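Local coordinates for protein N-acylethanolamine-hydrolyzing acid amidase beta-subunit (Caenorhabditis elegans, PDB 6DY3) that probably hydrolyses fatty acid ethanolamides such as N-palmitoylethanolamine to free fatty acids and ethanolamine, as the beta-subunit of an autocatalytically cleaved lysosomal heterodimer, at residues B[42-47]-B[95-100]; B[66-71]-B[120-125]; B[115-120]-B[137-142]; B[158-163]-B[177-182]. One frame throughout, in Å; residues are numbered along the deposited sequence.

Contact 1 (B[42-47]-B[95-100]); sequences IQYSGL and FIRDVL
This is a buried strand-against-helix contact. Strand 41-49, next to the end strand of the seven-stranded sheet, meets helix 92-102. Tyr44 carries the contact. Its CG sits in the crowded position between the backbone N and the carbonyl carbon (chi1 53°), and the ring reaches to the helix. Leu100 CB lies over one face of the Tyr44 ring, 4.1 Å from the centroid, a CH-pi contact. The extended Arg97 side chain crosses that of Tyr44 at about a right angle and meets its hydroxyl end. Arg97 NE gives a fairly straight hydrogen bond (160°) to Tyr44 OH, 3.0 Å away and close to the guanidinium plane. The phenol oxygen is also hydrogen-bonded to Glu101 OE1. Arg97 NH1 binds Asn53 O, and NH2 forms a salt bridge with Glu77 of the alpha-subunit, so this arginine also ties the helix to the other chain. Tyr44 stacks on Phe36 of strand 31-38. Gln43 and Tyr44 together sit opposite that residue, a classic beta bulge beside the packed helix.

Contact 2 (B[66-71]-B[120-125]); sequences VSLNAR and SPSYII
Strands 64-70 and 122-127 pair antiparallel in the middle of the seven-stranded sheet. Four backbone hydrogen bonds hold them. In the hydrogen-bonded pair of Ser67 and Ile125, Ser67 N gives to Ile125 O at 3.0 Å and Ile125 N to Ser67 O at 2.9 Å. The second bond is almost straight (177°) and lies nearly along the C=O axis. In the pair of Asn69 and Tyr123, Asn69 N reaches Tyr123 O at 2.8 Å and Tyr123 N reaches Asn69 O at 2.8 Å. Leu68 and Ile124 form the non-hydrogen-bonded pair between them. Leu68 CD1 touches Ile124 CG1 at 3.9 Å. Ser122 OG bonds back to Ser120 O at 3.0 Å, from above the carbonyl plane.

Beyond the strand end, Arg71 extends with its CD over the Tyr123 ring, 4.1 Å from the centroid. NE of Arg71 forms a salt bridge with Asp165, NH1 bonds Asn140 OD1, and Tyr123 OH bonds Phe164 O. Ser67 OG bonds Ser3 OG and His15 NE2. Asn69 OD1 accepts from Ser3 OG, and its ND2 gives to Thr162 O. Leu68 O accepts from NH2 of Arg17, a residue probably important for activity. The Ser67 and Asn69 face therefore looks to strand 13-20 and the active-site region, where Asn69 lies near Cys1, probably the nucleophile. The Leu68 and Val66 side packs on helix 92-102.

Contact 3 (B[115-120]-B[137-142]); sequences RTHLFS and ISRNRW
Arg139 bends at chi2 (-58°) and chi3 (-47°), with CG anti to the carbonyl carbon. This turns its guanidinium to the backbone of 115-120. NH1 and NH2 grip one atom end-on. Arg115 O accepts from Arg139 NH1 at 2.9 Å and from Arg139 NH2 at 3.2 Å, both near the guanidinium plane. The NH2 bond comes nearly along the C=O axis. NH1 also bonds Phe113 O, at the end of helix 106-113. Phe119 CD2 rests on Arg139 CG at 3.6 Å, and the two side chains cross at about a right angle.

The contact ties the loop leaving helix 106-113 to the end of strand 134-139, in the seven-stranded sheet of the Ntn-hydrolase fold. A water bridges the two parts. It accepts from Arg139 NE at 3.1 Å and donates to Phe119 O and Asn140 O, both at 2.9 Å. A cis peptide bond precedes Trp142. Trp142 O accepts from Phe119 N at 3.2 Å, in the carbonyl plane. Phe119 meets Phe95 edge-to-face, and Trp142 packs on helix 76-89.

Contact 4 (B[158-163]-B[177-182]); sequences FLVETN and TAIQKL
Asn163 OD1 is gripped by two hydrogen bonds, from the backbone N of Cys1 and from Arg174 NH2. Its ND2 gives a third bond, to Ala70 O, so both ends of the amide are fixed. Asn163 is probably important for activity. The bonds are consistent with it helping to position the N terminus of Cys1, probably the nucleophile.

Strand and helix themselves meet through apolar side chains alone. The axis of 158-161 passes 9.1 Å from that of 177-182, nearly antiparallel at 163°. The strand is at the edge of the five-stranded sheet, and the helix covers it on one side, as expected of the layered alpha-beta-beta-alpha architecture of Ntn hydrolases. Phe158 CG takes the crowded position between the backbone N and the carbonyl carbon (chi1 61°). Leu182 CD1 lies over a face of the Phe158 ring, 4.0 Å from the centroid, in a CH-pi contact. Ile179 crosses Phe158 at about a right angle, its CG2 4.0 Å from Phe158 CE1. Val160 CG2 meets Leu182 CD1 tip to tip at 3.6 Å, and also Ile179 CG1. Val160 CG1 faces Ala178 CB at 4.1 Å. Leu182 also packs on Ile4 of strand 2-7 and on Val198 of helix 192-199.

In the fold
From the N terminus, contact 1 opens at 42-47 and contact 2 at 66-71. Contact 1 closes at 95-100, before contact 2 closes at 120-125, so these two cross. Contact 3 opens at 115-120, sharing Ser120 with contact 2, and closes at 137-142. It therefore crosses contact 2 as well. Contact 4 comes last, in series with the others. Contacts 1, 2 and 3 all reach the seven-stranded sheet. Val66 and Leu68 touch Ile96 across contacts 1 and 2, and Phe95 touches Phe119 across contacts 1 and 3. Contact 4 belongs to the five-stranded sheet. It touches contact 2, so that pair joins the two sheets near the active site.

Contact 1 (B[42-47]-B[95-100])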
loop_
_atom_site.group_PDB
_atom_site.type_symbol
_atom_site.label_atom_id
_atom_site.label_comp_id
_atom_site.label_asym_id
_atom_site.label_seq_id
_atom_site.Cartn_x
_atom_site.Cartn_y
_atom_site.Cartn_z
ATOM N N ILE B 42 11.143 -13.688 -10.392
ATOM C CA ILE B 42 10.391 -12.707 -9.618
ATOM C C ILE B 42 8.939 -13.158 -9.537
ATOM O O ILE B 42 8.242 -13.243 -10.555
ATOM C CB ILE B 42 10.508 -11.305 -10.232
ATOM C CG1 ILE B 42 11.952 -10.801 -10.132
ATOM C CG2 ILE B 42 9.557 -10.328 -9.528
ATOM C CD1 ILE B 42 12.186 -9.441 -10.751
ATOM N N GLN B 43 8.476 -13.438 -8.320
ATOM C CA GLN B 43 7.079 -13.800 -8.114
ATOM C C GLN B 43 6.195 -12.562 -8.083
ATOM O O GLN B 43 5.145 -12.521 -8.733
ATOM C CB GLN B 43 6.934 -14.596 -6.817
ATOM C CG GLN B 43 7.829 -15.818 -6.750
ATOM C CD GLN B 43 7.640 -16.730 -7.936
ATOM O OE1 GLN B 43 6.561 -17.278 -8.141
ATOM N NE2 GLN B 43 8.684 -16.878 -8.743
ATOM N N TYR B 44 6.603 -11.551 -7.326
ATOM C CA TYR B 44 5.871 -10.300 -7.239
ATOM C C TYR B 44 6.809 -9.267 -6.641
ATOM O O TYR B 44 7.824 -9.608 -6.028
ATOM C CB TYR B 44 4.589 -10.434 -6.401
ATOM C CG TYR B 44 4.814 -11.017 -5.021
ATOM C CD1 TYR B 44 5.000 -10.197 -3.923
ATOM C CD2 TYR B 44 4.857 -12.391 -4.823
ATOM C CE1 TYR B 44 5.211 -10.726 -2.671
ATOM C CE2 TYR B 44 5.067 -12.927 -3.570
ATOM C CZ TYR B 44 5.247 -12.089 -2.500
ATOM O OH TYR B 44 5.461 -12.611 -1.245
ATOM N N SER B 45 6.475 -8.005 -6.862
ATOM C CA SER B 45 7.253 -6.880 -6.370
ATOM C C SER B 45 6.356 -5.987 -5.524
ATOM O O SER B 45 5.127 -6.109 -5.535
ATOM C CB SER B 45 7.868 -6.082 -7.526
ATOM O OG SER B 45 8.589 -6.930 -8.402
ATOM N N GLY B 46 6.983 -5.087 -4.778
ATOM C CA GLY B 46 6.231 -4.171 -3.951
ATOM C C GLY B 46 7.101 -3.071 -3.393
ATOM O O GLY B 46 8.332 -3.162 -3.380
ATOM N N LEU B 47 6.434 -2.007 -2.967
ATOM C CA LEU B 47 7.054 -0.966 -2.167
ATOM C C LEU B 47 6.722 -1.229 -0.705
ATOM O O LEU B 47 5.632 -1.708 -0.378
ATOM C CB LEU B 47 6.560 0.416 -2.592
ATOM C CG LEU B 47 7.062 0.929 -3.947
ATOM C CD1 LEU B 47 6.239 2.126 -4.412
ATOM C CD2 LEU B 47 8.530 1.304 -3.868
ATOM N N PHE B 95 -2.306 -9.795 4.055
ATOM C CA PHE B 95 -3.328 -10.308 3.155
ATOM C C PHE B 95 -3.020 -9.908 1.719
ATOM O O PHE B 95 -3.115 -10.733 0.804
ATOM C CB PHE B 95 -4.704 -9.794 3.582
ATOM C CG PHE B 95 -5.844 -10.364 2.784
ATOM C CD1 PHE B 95 -6.532 -11.465 3.249
ATOM C CD2 PHE B 95 -6.226 -9.805 1.583
ATOM C CE1 PHE B 95 -7.577 -11.999 2.530
ATOM C CE2 PHE B 95 -7.267 -10.336 0.860
ATOM C CZ PHE B 95 -7.944 -11.435 1.332
ATOM N N ILE B 96 -2.631 -8.645 1.511
ATOM C CA ILE B 96 -2.272 -8.172 0.173
ATOM C C ILE B 96 -1.098 -8.975 -0.375
ATOM O O ILE B 96 -1.113 -9.427 -1.525
ATOM C CB ILE B 96 -1.949 -6.665 0.196
ATOM C CG1 ILE B 96 -3.099 -5.854 0.820
ATOM C CG2 ILE B 96 -1.627 -6.162 -1.213
ATOM C CD1 ILE B 96 -4.392 -5.888 0.031
ATOM N N ARG B 97 -0.050 -9.143 0.436
ATOM C CA ARG B 97 1.119 -9.885 -0.024
ATOM C C ARG B 97 0.750 -11.320 -0.361
ATOM O O ARG B 97 1.254 -11.886 -1.336
ATOM C CB ARG B 97 2.216 -9.845 1.037
ATOM C CG ARG B 97 3.459 -10.632 0.669
ATOM C CD ARG B 97 4.501 -10.543 1.762
ATOM N NE ARG B 97 5.566 -11.527 1.591
ATOM C CZ ARG B 97 6.556 -11.717 2.460
ATOM N NH1 ARG B 97 6.618 -10.988 3.570
ATOM N NH2 ARG B 97 7.483 -12.641 2.222
ATOM N N ASP B 98 -0.130 -11.926 0.436
ATOM C CA ASP B 98 -0.552 -13.296 0.169
ATOM C C ASP B 98 -1.290 -13.394 -1.158
ATOM O O ASP B 98 -1.170 -14.395 -1.872
ATOM C CB ASP B 98 -1.429 -13.798 1.314
ATOM C CG ASP B 98 -1.879 -15.230 1.122
ATOM O OD1 ASP B 98 -1.076 -16.150 1.392
ATOM O OD2 ASP B 98 -3.040 -15.435 0.707
ATOM N N VAL B 99 -2.073 -12.372 -1.500
ATOM C CA VAL B 99 -2.755 -12.373 -2.790
ATOM C C VAL B 99 -1.744 -12.263 -3.924
ATOM O O VAL B 99 -1.853 -12.961 -4.941
ATOM C CB VAL B 99 -3.799 -11.240 -2.845
ATOM C CG1 VAL B 99 -4.393 -11.107 -4.251
ATOM C CG2 VAL B 99 -4.899 -11.486 -1.830
ATOM N N LEU B 100 -0.746 -11.388 -3.772
ATOM C CA LEU B 100 0.283 -11.250 -4.798
ATOM C C LEU B 100 1.048 -12.550 -5.001
ATOM O O LEU B 100 1.545 -12.809 -6.102
ATOM C CB LEU B 100 1.260 -10.130 -4.426
ATOM C CG LEU B 100 0.754 -8.694 -4.572
ATOM C CD1 LEU B 100 1.744 -7.712 -3.951
ATOM C CD2 LEU B 100 0.510 -8.360 -6.033
#

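Contact 2 (B[66-71]-B[120-125])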
loop_
_atom_site.group_PDB
_atom_site.type_symbol
_atom_site.label_atom_id
_atom_site.label_comp_id
_atom_site.label_asym_id
_atom_site.label_seq_id
_atom_site.Cartn_x
_atom_site.Cartn_y
_atom_site.Cartn_z
ATOM N N VAL B 66 -1.596 -3.663 -7.595
ATOM C CA VAL B 66 -2.545 -3.368 -6.530
ATOM C C VAL B 66 -1.971 -2.285 -5.628
ATOM O O VAL B 66 -0.757 -2.195 -5.427
ATOM C CB VAL B 66 -2.899 -4.629 -5.713
ATOM C CG1 VAL B 66 -1.657 -5.229 -5.105
ATOM C CG2 VAL B 66 -3.912 -4.292 -4.639
ATOM N N SER B 67 -2.863 -1.437 -5.113
ATOM C CA SER B 67 -2.531 -0.469 -4.075
ATOM C C SER B 67 -3.714 -0.334 -3.123
ATOM O O SER B 67 -4.875 -0.406 -3.537
ATOM C CB SER B 67 -2.172 0.908 -4.663
ATOM O OG SER B 67 -3.311 1.556 -5.204
ATOM N N LEU B 68 -3.415 -0.123 -1.845
ATOM C CA LEU B 68 -4.441 -0.018 -0.816
ATOM C C LEU B 68 -4.443 1.384 -0.222
ATOM O O LEU B 68 -3.391 1.903 0.162
ATOM C CB LEU B 68 -4.223 -1.050 0.290
ATOM C CG LEU B 68 -5.294 -1.051 1.379
ATOM C CD1 LEU B 68 -5.730 -2.469 1.704
ATOM C CD2 LEU B 68 -4.777 -0.344 2.622
ATOM N N ASN B 69 -5.626 1.991 -0.163
ATOM C CA ASN B 69 -5.839 3.259 0.517
ATOM C C ASN B 69 -6.629 3.008 1.794
ATOM O O ASN B 69 -7.651 2.315 1.774
ATOM C CB ASN B 69 -6.595 4.249 -0.371
ATOM C CG ASN B 69 -5.821 4.637 -1.613
ATOM O OD1 ASN B 69 -4.787 4.041 -1.932
ATOM N ND2 ASN B 69 -6.322 5.644 -2.330
ATOM N N ALA B 70 -6.165 3.580 2.897
ATOM C CA ALA B 70 -6.948 3.531 4.115
ATOM C C ALA B 70 -8.227 4.328 3.918
ATOM O O ALA B 70 -8.275 5.286 3.144
ATOM C CB ALA B 70 -6.148 4.087 5.290
ATOM N N ARG B 71 -9.280 3.907 4.612
ATOM C CA ARG B 71 -10.595 4.522 4.485
ATOM C C ARG B 71 -10.993 5.047 5.853
ATOM O O ARG B 71 -11.119 4.270 6.807
ATOM C CB ARG B 71 -11.622 3.516 3.964
ATOM C CG ARG B 71 -12.901 4.119 3.448
ATOM C CD ARG B 71 -13.788 3.026 2.891
ATOM N NE ARG B 71 -15.045 3.537 2.362
ATOM C CZ ARG B 71 -16.028 2.763 1.920
ATOM N NH1 ARG B 71 -15.895 1.443 1.949
ATOM N NH2 ARG B 71 -17.143 3.303 1.449
ATOM N N SER B 120 -10.465 -4.672 7.189
ATOM C CA SER B 120 -10.415 -3.286 7.611
ATOM C C SER B 120 -10.949 -2.395 6.490
ATOM O O SER B 120 -10.604 -2.611 5.318
ATOM C CB SER B 120 -8.983 -2.897 7.969
ATOM O OG SER B 120 -8.933 -1.622 8.586
ATOM N N PRO B 121 -11.805 -1.416 6.791
ATOM C CA PRO B 121 -12.321 -0.550 5.724
ATOM C C PRO B 121 -11.180 0.119 4.973
ATOM O O PRO B 121 -10.226 0.621 5.568
ATOM C CB PRO B 121 -13.190 0.463 6.477
ATOM C CG PRO B 121 -13.582 -0.233 7.722
ATOM C CD PRO B 121 -12.407 -1.087 8.092
ATOM N N SER B 122 -11.277 0.105 3.651
ATOM C CA SER B 122 -10.185 0.571 2.812
ATOM C C SER B 122 -10.674 0.582 1.370
ATOM O O SER B 122 -11.775 0.120 1.061
ATOM C CB SER B 122 -8.950 -0.318 2.971
ATOM O OG SER B 122 -9.285 -1.673 2.741
ATOM N N TYR B 123 -9.837 1.124 0.494
ATOM C CA TYR B 123 -10.040 1.047 -0.944
ATOM C C TYR B 123 -8.887 0.256 -1.534
ATOM O O TYR B 123 -7.724 0.640 -1.375
ATOM C CB TYR B 123 -10.098 2.432 -1.578
ATOM C CG TYR B 123 -11.282 3.272 -1.163
ATOM C CD1 TYR B 123 -12.567 2.956 -1.592
ATOM C CD2 TYR B 123 -11.112 4.403 -0.372
ATOM C CE1 TYR B 123 -13.648 3.733 -1.228
ATOM C CE2 TYR B 123 -12.190 5.185 -0.007
ATOM C CZ TYR B 123 -13.452 4.845 -0.437
ATOM O OH TYR B 123 -14.524 5.626 -0.073
ATOM N N ILE B 124 -9.210 -0.831 -2.226
ATOM C CA ILE B 124 -8.225 -1.645 -2.925
ATOM C C ILE B 124 -8.374 -1.354 -4.411
ATOM O O ILE B 124 -9.434 -1.606 -5.000
ATOM C CB ILE B 124 -8.406 -3.142 -2.622
ATOM C CG1 ILE B 124 -8.268 -3.388 -1.117
ATOM C CG2 ILE B 124 -7.387 -3.962 -3.398
ATOM C CD1 ILE B 124 -8.569 -4.801 -0.682
ATOM N N ILE B 125 -7.318 -0.818 -5.012
ATOM C CA ILE B 125 -7.308 -0.441 -6.421
ATOM C C ILE B 125 -6.460 -1.461 -7.161
ATOM O O ILE B 125 -5.285 -1.659 -6.829
ATOM C CB ILE B 125 -6.768 0.984 -6.623
ATOM C CG1 ILE B 125 -7.707 2.016 -5.984
ATOM C CG2 ILE B 125 -6.576 1.287 -8.100
ATOM C CD1 ILE B 125 -7.463 2.266 -4.508
#

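Contact 3 (B[115-120]-B[137-142])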
loop_
_atom_site.group_PDB
_atom_site.type_symbol
_atom_site.label_atom_id
_atom_site.label_comp_id
_atom_site.label_asym_id
_atom_site.label_seq_id
_atom_site.Cartn_x
_atom_site.Cartn_y
_atom_site.Cartn_z
ATOM N N ARG B 115 -13.883 -11.040 -1.271
ATOM C CA ARG B 115 -14.547 -12.044 -0.452
ATOM C C ARG B 115 -15.238 -11.395 0.741
ATOM O O ARG B 115 -14.716 -10.459 1.352
ATOM C CB ARG B 115 -13.543 -13.090 0.029
ATOM C CG ARG B 115 -13.139 -14.097 -1.030
ATOM C CD ARG B 115 -12.443 -15.299 -0.396
ATOM N NE ARG B 115 -11.167 -14.932 0.227
ATOM C CZ ARG B 115 -9.963 -15.186 -0.289
ATOM N NH1 ARG B 115 -9.831 -15.830 -1.449
ATOM N NH2 ARG B 115 -8.874 -14.800 0.366
ATOM N N THR B 116 -16.423 -11.904 1.073
ATOM C CA THR B 116 -17.185 -11.406 2.214
ATOM C C THR B 116 -16.569 -11.976 3.482
ATOM O O THR B 116 -16.823 -13.123 3.853
ATOM C CB THR B 116 -18.655 -11.795 2.107
ATOM O OG1 THR B 116 -19.221 -11.228 0.921
ATOM C CG2 THR B 116 -19.427 -11.286 3.319
ATOM N N HIS B 117 -15.742 -11.173 4.143
ATOM C CA HIS B 117 -15.174 -11.540 5.430
ATOM C C HIS B 117 -14.685 -10.266 6.096
ATOM O O HIS B 117 -14.573 -9.220 5.457
ATOM C CB HIS B 117 -14.043 -12.566 5.276
ATOM C CG HIS B 117 -13.028 -12.203 4.237
ATOM N ND1 HIS B 117 -12.483 -10.942 4.131
ATOM C CD2 HIS B 117 -12.466 -12.939 3.251
ATOM C CE1 HIS B 117 -11.625 -10.918 3.128
ATOM N NE2 HIS B 117 -11.597 -12.117 2.576
ATOM N N LEU B 118 -14.413 -10.362 7.395
ATOM C CA LEU B 118 -13.917 -9.205 8.130
ATOM C C LEU B 118 -12.666 -8.656 7.459
ATOM O O LEU B 118 -11.683 -9.375 7.258
ATOM C CB LEU B 118 -13.625 -9.575 9.587
ATOM C CG LEU B 118 -14.816 -9.612 10.549
ATOM C CD1 LEU B 118 -14.352 -10.070 11.915
ATOM C CD2 LEU B 118 -15.514 -8.259 10.657
ATOM N N PHE B 119 -12.709 -7.375 7.106
ATOM C CA PHE B 119 -11.556 -6.715 6.521
ATOM C C PHE B 119 -11.619 -5.239 6.873
ATOM O O PHE B 119 -12.696 -4.637 6.873
ATOM C CB PHE B 119 -11.504 -6.903 5.005
ATOM C CG PHE B 119 -10.152 -6.660 4.422
ATOM C CD1 PHE B 119 -9.202 -7.669 4.408
ATOM C CD2 PHE B 119 -9.822 -5.420 3.897
ATOM C CE1 PHE B 119 -7.945 -7.445 3.875
ATOM C CE2 PHE B 119 -8.565 -5.183 3.360
ATOM C CZ PHE B 119 -7.624 -6.193 3.348
ATOM N N SER B 120 -10.465 -4.672 7.189
ATOM C CA SER B 120 -10.415 -3.286 7.611
ATOM C C SER B 120 -10.949 -2.395 6.490
ATOM O O SER B 120 -10.604 -2.611 5.318
ATOM C CB SER B 120 -8.983 -2.897 7.969
ATOM O OG SER B 120 -8.933 -1.622 8.586
ATOM N N ILE B 137 -12.059 -1.420 -5.316
ATOM C CA ILE B 137 -12.782 -2.298 -4.403
ATOM C C ILE B 137 -12.966 -1.555 -3.087
ATOM O O ILE B 137 -11.987 -1.174 -2.435
ATOM C CB ILE B 137 -12.043 -3.626 -4.191
ATOM C CG1 ILE B 137 -11.885 -4.357 -5.528
ATOM C CG2 ILE B 137 -12.777 -4.490 -3.159
ATOM C CD1 ILE B 137 -11.010 -5.592 -5.464
ATOM N N SER B 138 -14.216 -1.357 -2.694
ATOM C CA SER B 138 -14.543 -0.652 -1.462
ATOM C C SER B 138 -14.822 -1.683 -0.379
ATOM O O SER B 138 -15.860 -2.351 -0.403
ATOM C CB SER B 138 -15.748 0.263 -1.663
ATOM O OG SER B 138 -15.499 1.175 -2.714
ATOM N N ARG B 139 -13.894 -1.814 0.564
ATOM C CA ARG B 139 -14.115 -2.646 1.741
ATOM C C ARG B 139 -14.923 -1.828 2.736
ATOM O O ARG B 139 -14.437 -0.819 3.264
ATOM C CB ARG B 139 -12.787 -3.101 2.342
ATOM C CG ARG B 139 -11.938 -3.945 1.400
ATOM C CD ARG B 139 -12.678 -5.193 0.927
ATOM N NE ARG B 139 -13.328 -5.908 2.021
ATOM C CZ ARG B 139 -13.808 -7.141 1.929
ATOM N NH1 ARG B 139 -13.712 -7.814 0.795
ATOM N NH2 ARG B 139 -14.382 -7.703 2.979
ATOM N N ASN B 140 -16.151 -2.258 2.996
ATOM C CA ASN B 140 -17.072 -1.508 3.834
ATOM C C ASN B 140 -17.036 -2.036 5.259
ATOM O O ASN B 140 -16.448 -3.078 5.552
ATOM C CB ASN B 140 -18.497 -1.587 3.274
ATOM C CG ASN B 140 -18.601 -1.055 1.861
ATOM O OD1 ASN B 140 -18.045 -0.006 1.540
ATOM N ND2 ASN B 140 -19.306 -1.784 1.003
ATOM N N ARG B 141 -17.677 -1.289 6.149
ATOM C CA ARG B 141 -17.844 -1.711 7.528
ATOM C C ARG B 141 -18.858 -2.867 7.575
ATOM O O ARG B 141 -20.037 -2.646 7.268
ATOM C CB ARG B 141 -18.325 -0.553 8.392
ATOM C CG ARG B 141 -17.285 0.531 8.585
ATOM C CD ARG B 141 -17.865 1.707 9.343
ATOM N NE ARG B 141 -16.838 2.660 9.758
ATOM C CZ ARG B 141 -17.096 3.835 10.329
ATOM N NH1 ARG B 141 -18.352 4.208 10.550
ATOM N NH2 ARG B 141 -16.096 4.639 10.683
ATOM N N TRP B 142 -18.449 -4.088 7.944
ATOM C CA TRP B 142 -17.066 -4.464 8.286
ATOM C C TRP B 142 -16.659 -5.734 7.560
ATOM O O TRP B 142 -15.581 -6.271 7.808
ATOM C CB TRP B 142 -16.928 -4.662 9.796
ATOM C CG TRP B 142 -17.212 -3.422 10.593
ATOM C CD1 TRP B 142 -18.401 -3.061 11.150
ATOM C CD2 TRP B 142 -16.281 -2.384 10.928
ATOM N NE1 TRP B 142 -18.273 -1.861 11.804
ATOM C CE2 TRP B 142 -16.982 -1.423 11.682
ATOM C CE3 TRP B 142 -14.926 -2.175 10.662
ATOM C CZ2 TRP B 142 -16.373 -0.272 12.177
ATOM C CZ3 TRP B 142 -14.324 -1.030 11.150
ATOM C CH2 TRP B 142 -15.047 -0.092 11.899
HETATM O O HOH W 1 -14.596 -5.123 4.736
#

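Contact 4 (B[158-163]-B[177-182])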
loop_
_atom_site.group_PDB
_atom_site.type_symbol
_atom_site.label_atom_id
_atom_site.label_comp_id
_atom_site.label_asym_id
_atom_site.label_seq_id
_atom_site.Cartn_x
_atom_site.Cartn_y
_atom_site.Cartn_z
ATOM N N PHE B 158 -10.888 6.196 -16.478
ATOM C CA PHE B 158 -10.019 6.314 -15.312
ATOM C C PHE B 158 -10.822 6.172 -14.024
ATOM O O PHE B 158 -12.038 6.375 -13.990
ATOM C CB PHE B 158 -9.242 7.648 -15.305
ATOM C CG PHE B 158 -10.116 8.871 -15.261
ATOM C CD1 PHE B 158 -10.616 9.342 -14.063
ATOM C CD2 PHE B 158 -10.414 9.559 -16.416
ATOM C CE1 PHE B 158 -11.416 10.465 -14.024
ATOM C CE2 PHE B 158 -11.213 10.686 -16.382
ATOM C CZ PHE B 158 -11.713 11.139 -15.184
ATOM N N LEU B 159 -10.110 5.806 -12.959
ATOM C CA LEU B 159 -10.662 5.702 -11.616
ATOM C C LEU B 159 -9.710 6.389 -10.648
ATOM O O LEU B 159 -8.492 6.205 -10.738
ATOM C CB LEU B 159 -10.859 4.245 -11.196
ATOM C CG LEU B 159 -11.933 3.454 -11.937
ATOM C CD1 LEU B 159 -11.748 1.971 -11.706
ATOM C CD2 LEU B 159 -13.309 3.895 -11.498
ATOM N N VAL B 160 -10.265 7.190 -9.739
ATOM C CA VAL B 160 -9.485 7.927 -8.749
ATOM C C VAL B 160 -10.114 7.728 -7.377
ATOM O O VAL B 160 -11.331 7.877 -7.218
ATOM C CB VAL B 160 -9.402 9.429 -9.082
ATOM C CG1 VAL B 160 -8.561 10.162 -8.035
ATOM C CG2 VAL B 160 -8.830 9.632 -10.469
ATOM N N GLU B 161 -9.283 7.440 -6.381
ATOM C CA GLU B 161 -9.778 7.248 -5.030
ATOM C C GLU B 161 -8.729 7.732 -4.037
ATOM O O GLU B 161 -7.526 7.629 -4.285
ATOM C CB GLU B 161 -10.138 5.770 -4.784
ATOM C CG GLU B 161 -11.076 5.544 -3.608
ATOM C CD GLU B 161 -12.335 6.402 -3.690
ATOM O OE1 GLU B 161 -13.208 6.098 -4.534
ATOM O OE2 GLU B 161 -12.443 7.389 -2.924
ATOM N N THR B 162 -9.195 8.270 -2.904
ATOM C CA THR B 162 -8.295 8.701 -1.839
ATOM C C THR B 162 -8.688 7.962 -0.566
ATOM O O THR B 162 -8.742 6.736 -0.575
ATOM C CB THR B 162 -8.289 10.216 -1.707
ATOM O OG1 THR B 162 -9.615 10.674 -1.397
ATOM C CG2 THR B 162 -7.829 10.864 -2.982
ATOM N N ASN B 163 -8.962 8.679 0.531
ATOM C CA ASN B 163 -9.121 8.095 1.852
ATOM C C ASN B 163 -10.521 8.226 2.438
ATOM O O ASN B 163 -10.779 7.645 3.497
ATOM C CB ASN B 163 -8.135 8.756 2.826
ATOM C CG ASN B 163 -6.701 8.478 2.468
ATOM O OD1 ASN B 163 -5.898 9.407 2.335
ATOM N ND2 ASN B 163 -6.360 7.201 2.314
ATOM N N THR B 177 -8.561 17.516 -8.064
ATOM C CA THR B 177 -7.504 17.950 -8.969
ATOM C C THR B 177 -7.102 16.834 -9.923
ATOM O O THR B 177 -6.957 17.057 -11.131
ATOM C CB THR B 177 -6.301 18.430 -8.161
ATOM O OG1 THR B 177 -6.690 19.546 -7.352
ATOM C CG2 THR B 177 -5.150 18.830 -9.078
ATOM N N ALA B 178 -6.920 15.620 -9.400
ATOM C CA ALA B 178 -6.505 14.511 -10.251
ATOM C C ALA B 178 -7.533 14.234 -11.339
ATOM O O ALA B 178 -7.170 13.909 -12.475
ATOM C CB ALA B 178 -6.268 13.258 -9.405
ATOM N N ILE B 179 -8.823 14.367 -11.018
ATOM C CA ILE B 179 -9.858 14.123 -12.020
ATOM C C ILE B 179 -9.831 15.208 -13.085
ATOM O O ILE B 179 -9.971 14.924 -14.280
ATOM C CB ILE B 179 -11.241 14.031 -11.348
ATOM C CG1 ILE B 179 -11.292 12.827 -10.402
ATOM C CG2 ILE B 179 -12.345 13.946 -12.401
ATOM C CD1 ILE B 179 -12.488 12.833 -9.468
ATOM N N GLN B 180 -9.658 16.463 -12.673
ATOM C CA GLN B 180 -9.536 17.545 -13.642
ATOM C C GLN B 180 -8.331 17.323 -14.544
ATOM O O GLN B 180 -8.416 17.492 -15.766
ATOM C CB GLN B 180 -9.440 18.889 -12.918
ATOM C CG GLN B 180 -10.776 19.371 -12.362
ATOM C CD GLN B 180 -10.660 20.652 -11.546
ATOM O OE1 GLN B 180 -9.579 21.236 -11.430
ATOM N NE2 GLN B 180 -11.780 21.094 -10.971
ATOM N N LYS B 181 -7.200 16.929 -13.957
ATOM C CA LYS B 181 -5.980 16.783 -14.736
ATOM C C LYS B 181 -6.092 15.630 -15.728
ATOM O O LYS B 181 -5.629 15.742 -16.870
ATOM C CB LYS B 181 -4.793 16.583 -13.794
ATOM C CG LYS B 181 -3.449 17.001 -14.375
ATOM C CD LYS B 181 -3.373 18.500 -14.593
ATOM C CE LYS B 181 -2.055 18.915 -15.219
ATOM N NZ LYS B 181 -1.961 20.399 -15.293
ATOM N N LEU B 182 -6.716 14.523 -15.323
ATOM C CA LEU B 182 -6.918 13.413 -16.249
ATOM C C LEU B 182 -7.794 13.830 -17.425
ATOM O O LEU B 182 -7.549 13.428 -18.569
ATOM C CB LEU B 182 -7.537 12.224 -15.516
ATOM C CG LEU B 182 -6.595 11.462 -14.586
ATOM C CD1 LEU B 182 -7.393 10.701 -13.549
ATOM C CD2 LEU B 182 -5.706 10.511 -15.376
#